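Local coordinates for protein 3'-5'-exonuclease (PDB 3E2V) that probably cuts double-stranded DNA and trims it from the 3' end, as a magnesium-dependent TatD-type nuclease, at residues 88-93 against 159-164; 165-170 against 202-207. One frame throughout, in Å; residues are numbered along the deposited sequence.

Contact 1: 88-93 against 159-164; sequences GVHPCC and IGEIGL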
loop_
_atom_site.group_PDB
_atom_site.type_symbol
_atom_site.label_atom_id
_atom_site.label_comp_id
_atom_site.label_asym_id
_atom_site.label_seq_id
_atom_site.Cartn_x
_atom_site.Cartn_y
_atom_site.Cartn_z
ATOM N N GLY A 88 -0.437 -8.587 6.081
ATOM C CA GLY A 88 -1.027 -9.363 4.986
ATOM C C GLY A 88 0.031 -9.984 4.114
ATOM O O GLY A 88 1.211 -9.708 4.282
ATOM N N VAL A 89 -0.401 -10.844 3.194
ATOM C CA VAL A 89 0.522 -11.494 2.247
ATOM C C VAL A 89 0.138 -11.143 0.816
ATOM O O VAL A 89 -0.971 -11.434 0.377
ATOM C CB VAL A 89 0.566 -13.032 2.425
ATOM C CG1 VAL A 89 1.615 -13.659 1.520
ATOM C CG2 VAL A 89 0.870 -13.371 3.870
ATOM N N HIS A 90 1.060 -10.486 0.128
ATOM C CA HIS A 90 0.895 -9.941 -1.221
ATOM C C HIS A 90 0.957 -11.098 -2.219
ATOM O O HIS A 90 1.557 -12.131 -1.929
ATOM C CB HIS A 90 2.081 -8.977 -1.369
ATOM C CG HIS A 90 2.200 -8.243 -2.661
ATOM N ND1 HIS A 90 2.546 -8.851 -3.846
ATOM C CD2 HIS A 90 2.178 -6.915 -2.916
ATOM C CE1 HIS A 90 2.668 -7.937 -4.793
ATOM N NE2 HIS A 90 2.470 -6.751 -4.249
ATOM N N PRO A 91 0.320 -10.940 -3.389
ATOM C CA PRO A 91 0.404 -11.995 -4.399
ATOM C C PRO A 91 1.850 -12.433 -4.743
ATOM O O PRO A 91 2.032 -13.607 -5.113
ATOM C CB PRO A 91 -0.337 -11.390 -5.609
ATOM C CG PRO A 91 -0.424 -9.906 -5.307
ATOM C CD PRO A 91 -0.554 -9.833 -3.822
ATOM N N CYS A 92 2.851 -11.554 -4.578
ATOM C CA CYS A 92 4.295 -11.888 -4.736
ATOM C C CYS A 92 4.672 -13.108 -3.936
ATOM O O CYS A 92 5.607 -13.837 -4.272
ATOM C CB CYS A 92 5.222 -10.764 -4.188
ATOM S SG CYS A 92 5.048 -10.369 -2.365
ATOM N N CYS A 93 3.980 -13.289 -2.822
ATOM C CA CYS A 93 4.560 -14.003 -1.707
ATOM C C CYS A 93 3.663 -15.100 -1.182
ATOM O O CYS A 93 3.954 -15.692 -0.133
ATOM C CB CYS A 93 4.889 -12.984 -0.613
ATOM S SG CYS A 93 6.129 -11.711 -1.181
ATOM N N ILE A 159 -5.575 -4.332 6.857
ATOM C CA ILE A 159 -5.231 -5.677 6.397
ATOM C C ILE A 159 -4.825 -5.591 4.932
ATOM O O ILE A 159 -5.607 -5.121 4.100
ATOM C CB ILE A 159 -6.416 -6.647 6.632
ATOM C CG1 ILE A 159 -6.574 -6.887 8.148
ATOM C CG2 ILE A 159 -6.220 -7.956 5.873
ATOM C CD1 ILE A 159 -7.940 -7.478 8.552
ATOM N N GLY A 160 -3.609 -6.032 4.636
ATOM C CA GLY A 160 -3.045 -5.947 3.290
ATOM C C GLY A 160 -1.535 -5.932 3.415
ATOM O O GLY A 160 -1.042 -6.041 4.532
ATOM N N GLU A 161 -0.768 -5.828 2.323
ATOM C CA GLU A 161 -1.246 -5.765 0.941
ATOM C C GLU A 161 -1.717 -7.131 0.473
ATOM O O GLU A 161 -0.918 -8.061 0.488
ATOM C CB GLU A 161 -0.085 -5.360 0.037
ATOM C CG GLU A 161 0.292 -3.916 0.127
ATOM C CD GLU A 161 1.245 -3.487 -0.971
ATOM O OE1 GLU A 161 0.955 -3.735 -2.163
ATOM O OE2 GLU A 161 2.286 -2.896 -0.629
ATOM N N ILE A 162 -2.977 -7.248 0.045
ATOM C CA ILE A 162 -3.476 -8.499 -0.533
ATOM C C ILE A 162 -4.148 -8.219 -1.871
ATOM O O ILE A 162 -4.661 -7.120 -2.096
ATOM C CB ILE A 162 -4.444 -9.238 0.427
ATOM C CG1 ILE A 162 -5.672 -8.383 0.762
ATOM C CG2 ILE A 162 -3.711 -9.635 1.724
ATOM C CD1 ILE A 162 -6.737 -9.119 1.593
ATOM N N GLY A 163 -4.124 -9.194 -2.767
ATOM C CA GLY A 163 -4.790 -9.010 -4.043
ATOM C C GLY A 163 -4.215 -9.887 -5.118
ATOM O O GLY A 163 -3.833 -11.034 -4.862
ATOM N N LEU A 164 -4.145 -9.331 -6.324
ATOM C CA LEU A 164 -3.732 -10.088 -7.505
ATOM C C LEU A 164 -2.722 -9.288 -8.309
ATOM O O LEU A 164 -2.870 -8.064 -8.438
ATOM C CB LEU A 164 -4.950 -10.413 -8.377
ATOM C CG LEU A 164 -6.088 -11.218 -7.753
ATOM C CD1 LEU A 164 -7.225 -11.425 -8.755
ATOM C CD2 LEU A 164 -5.582 -12.575 -7.298
HETATM O O HOH W 1 -2.941 -11.688 -1.601
#

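Contact 2: 165-170 against 202-207; sequences DYDRFH and HMRSAC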
loop_
_atom_site.group_PDB
_atom_site.type_symbol
_atom_site.label_atom_id
_atom_site.label_comp_id
_atom_site.label_asym_id
_atom_site.label_seq_id
_atom_site.Cartn_x
_atom_site.Cartn_y
_atom_site.Cartn_z
ATOM N N ASP A 165 -1.714 -9.964 -8.860
ATOM C CA ASP A 165 -0.717 -9.299 -9.696
ATOM C C ASP A 165 -0.334 -10.202 -10.842
ATOM O O ASP A 165 0.508 -11.076 -10.700
ATOM C CB ASP A 165 0.519 -8.944 -8.867
ATOM C CG ASP A 165 1.484 -8.021 -9.613
ATOM O OD1 ASP A 165 1.516 -8.033 -10.856
ATOM O OD2 ASP A 165 2.210 -7.258 -8.939
ATOM N N TYR A 166 -0.965 -9.967 -11.977
ATOM C CA TYR A 166 -0.779 -10.814 -13.153
ATOM C C TYR A 166 0.449 -10.411 -13.971
ATOM O O TYR A 166 0.737 -11.051 -14.978
ATOM C CB TYR A 166 -2.063 -10.846 -13.982
ATOM C CG TYR A 166 -3.215 -11.624 -13.319
ATOM C CD1 TYR A 166 -3.082 -12.173 -12.040
ATOM C CD2 TYR A 166 -4.429 -11.813 -13.980
ATOM C CE1 TYR A 166 -4.135 -12.878 -11.437
ATOM C CE2 TYR A 166 -5.496 -12.527 -13.381
ATOM C CZ TYR A 166 -5.331 -13.056 -12.118
ATOM O OH TYR A 166 -6.359 -13.750 -11.532
ATOM N N ASP A 167 1.163 -9.371 -13.531
ATOM C CA ASP A 167 2.488 -9.055 -14.095
ATOM C C ASP A 167 3.580 -9.860 -13.404
ATOM O O ASP A 167 4.762 -9.713 -13.737
ATOM C CB ASP A 167 2.826 -7.575 -13.916
ATOM C CG ASP A 167 2.058 -6.660 -14.856
ATOM O OD1 ASP A 167 1.102 -7.100 -15.518
ATOM O OD2 ASP A 167 2.436 -5.467 -14.933
ATOM N N ARG A 168 3.210 -10.688 -12.423
ATOM C CA ARG A 168 4.205 -11.383 -11.583
ATOM C C ARG A 168 3.954 -12.882 -11.464
ATOM O O ARG A 168 4.193 -13.478 -10.416
ATOM C CB ARG A 168 4.247 -10.740 -10.195
ATOM C CG ARG A 168 4.703 -9.280 -10.179
ATOM C CD ARG A 168 6.207 -9.125 -10.359
ATOM N NE ARG A 168 6.662 -7.734 -10.251
ATOM C CZ ARG A 168 6.548 -6.815 -11.208
ATOM N NH1 ARG A 168 5.964 -7.105 -12.365
ATOM N NH2 ARG A 168 7.008 -5.582 -11.002
ATOM N N PHE A 169 3.521 -13.515 -12.552
ATOM C CA PHE A 169 3.328 -14.964 -12.513
ATOM C C PHE A 169 4.638 -15.714 -12.340
ATOM O O PHE A 169 4.621 -16.899 -12.020
ATOM C CB PHE A 169 2.605 -15.471 -13.769
ATOM C CG PHE A 169 1.149 -15.097 -13.839
ATOM C CD1 PHE A 169 0.341 -15.116 -12.710
ATOM C CD2 PHE A 169 0.580 -14.774 -15.064
ATOM C CE1 PHE A 169 -0.993 -14.769 -12.799
ATOM C CE2 PHE A 169 -0.766 -14.450 -15.164
ATOM C CZ PHE A 169 -1.555 -14.463 -14.037
ATOM N N HIS A 170 5.767 -15.020 -12.511
ATOM C CA HIS A 170 7.051 -15.641 -12.211
ATOM C C HIS A 170 7.297 -15.830 -10.719
ATOM O O HIS A 170 8.164 -16.618 -10.336
ATOM C CB HIS A 170 8.216 -14.933 -12.899
ATOM C CG HIS A 170 8.340 -13.486 -12.572
ATOM N ND1 HIS A 170 7.429 -12.549 -13.006
ATOM C CD2 HIS A 170 9.301 -12.800 -11.911
ATOM C CE1 HIS A 170 7.813 -11.350 -12.612
ATOM N NE2 HIS A 170 8.940 -11.475 -11.934
ATOM N N HIS A 202 -4.014 -4.799 -3.516
ATOM C CA HIS A 202 -3.094 -4.745 -4.658
ATOM C C HIS A 202 -3.809 -5.313 -5.884
ATOM O O HIS A 202 -4.392 -6.400 -5.846
ATOM C CB HIS A 202 -1.816 -5.536 -4.332
ATOM C CG HIS A 202 -0.783 -5.497 -5.415
ATOM N ND1 HIS A 202 0.222 -4.555 -5.449
ATOM C CD2 HIS A 202 -0.591 -6.293 -6.492
ATOM C CE1 HIS A 202 0.975 -4.757 -6.517
ATOM N NE2 HIS A 202 0.505 -5.807 -7.165
ATOM N N MET A 203 -3.777 -4.571 -6.982
ATOM C CA MET A 203 -4.309 -5.057 -8.235
ATOM C C MET A 203 -3.392 -4.566 -9.351
ATOM O O MET A 203 -3.194 -3.344 -9.544
ATOM C CB MET A 203 -5.743 -4.554 -8.473
ATOM C CG MET A 203 -6.482 -5.177 -9.671
ATOM S SD MET A 203 -5.985 -4.538 -11.304
ATOM C CE MET A 203 -6.820 -2.941 -11.293
ATOM N N ARG A 204 -2.858 -5.515 -10.097
ATOM C CA ARG A 204 -2.157 -5.191 -11.330
ATOM C C ARG A 204 -2.558 -6.168 -12.418
ATOM O O ARG A 204 -2.395 -7.374 -12.254
ATOM C CB ARG A 204 -0.662 -5.266 -11.118
ATOM C CG ARG A 204 0.119 -4.909 -12.369
ATOM C CD ARG A 204 1.397 -4.182 -12.026
ATOM N NE ARG A 204 2.237 -4.995 -11.148
ATOM C CZ ARG A 204 3.376 -4.579 -10.599
ATOM N NH1 ARG A 204 4.058 -5.394 -9.813
ATOM N NH2 ARG A 204 3.822 -3.347 -10.831
ATOM N N SER A 205 -3.078 -5.633 -13.526
ATOM C CA SER A 205 -3.399 -6.414 -14.734
ATOM C C SER A 205 -4.360 -7.576 -14.493
ATOM O O SER A 205 -4.345 -8.576 -15.208
ATOM C CB SER A 205 -2.116 -6.907 -15.428
ATOM O OG SER A 205 -1.237 -5.814 -15.650
ATOM N N ALA A 206 -5.197 -7.439 -13.468
ATOM C CA ALA A 206 -6.054 -8.520 -13.003
ATOM C C ALA A 206 -7.460 -8.006 -12.680
ATOM O O ALA A 206 -8.124 -8.556 -11.814
ATOM C CB ALA A 206 -5.436 -9.157 -11.761
ATOM N N CYS A 207 -7.920 -6.965 -13.368
ATOM C CA CYS A 207 -9.117 -6.279 -12.900
ATOM C C CYS A 207 -10.341 -7.181 -12.840
ATOM O O CYS A 207 -11.044 -7.207 -11.820
ATOM C CB CYS A 207 -9.386 -5.030 -13.732
ATOM S SG CYS A 207 -10.597 -3.919 -12.932
#

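Contact 1: 88-93 against 159-164
H90 lies alongside E161, both side chains pointing the same way from a loop and a strand end that run almost parallel. From CB outward, the histidine first passes the backbone of E161, with H90 CB 3.6 Å from E161 O. A chi1 of -180° puts CG anti to the backbone N, and the ring beyond it lies beside the glutamate. In the conformer described, one of two deposited, H90 CD2 lies 3.5 Å from E161 OE1, which sits at the ring edge, and NE2 is a little farther from the same oxygen; OE1 also takes a weak hydrogen bond from H202 ND1. On the ring's other nitrogen, C92 N donates to H90 ND1 at 2.8 Å, in the ring plane and nearly straight (168°), which fixes the ring's rotation. C92 and C93 are joined by a disulfide. P91 lays CB, CG and CD over the peptide of G163, each 3.6 Å from G163 O. No direct hydrogen bond joins the segments; instead a water donates to V89 O at 2.8 Å and accepts from G163 N at 3.0 Å. A cis peptide precedes E161, where the chain turns a corner. E161 binds magnesium in a structure of this protein, but here its side chain stops about 4 Å from the ion. The chemistry is consistent with a metal-site carboxylate with some freedom to shift beside a histidine held by its own loop.

Contact 2: 165-170 against 202-207
The Y166 ring meets A206 CB over the centre of one face, a CH-pi contact 3.5 Å from the centroid, while F169 CZ sits toward the rim of the opposite face. The R168 guanidinium has R204 NH1 over its centre; these like charges are close, probably offset by D165, while the bridge from D167 to R204 is long and of charges only. At the edge of the R204 guanidinium lies D165, gripped side-on: R204 NE donates to D165 OD1 at 3.1 Å, almost straight (169°), and R204 NH1 reaches the syn lone pair of D165 OD2 at 2.8 Å. H202 NE2 also donates to D165 OD2, at 2.9 Å and from above the carboxylate plane. The Asx turn adds D167 N to D165 OD1, giving each carboxylate oxygen two donors and pinning the group. Farther out, S205 OG donates to D167 OD1 at 2.7 Å. Y166 N donates to R204 O at 3.0 Å, beside a parallel bridge between D165 and R204. The contact thus joins the ends of neighbouring strands 156-165 and 199-204 of the barrel; the side chain of Q177, in helix 174-187, accepts from D165 N, and D209 of helix 207-219 is hydrogen-bonded to Y166 OH.

How the contacts relate
From the N terminus, the chain leaves strand 82-87, enters the loop at 88-93, passes helices 118-129 and 132-149, and returns on strand 156-165, where contact 1 closes. Contact 2 opens at once with 165-170; the chain then passes helix 174-187 and the contact closes at the end of strand 199-204. The two loops therefore follow in series, neither nesting nor crossing, as successive beta-alpha-beta crossovers of the TIM-barrel fold. Strand 156-165 is their shared middle: I162 O and L164 N make probable hydrogen bonds to the backbone of H202. H202 also packs against H90, so contact 2 reaches back to contact 1 near the magnesium site.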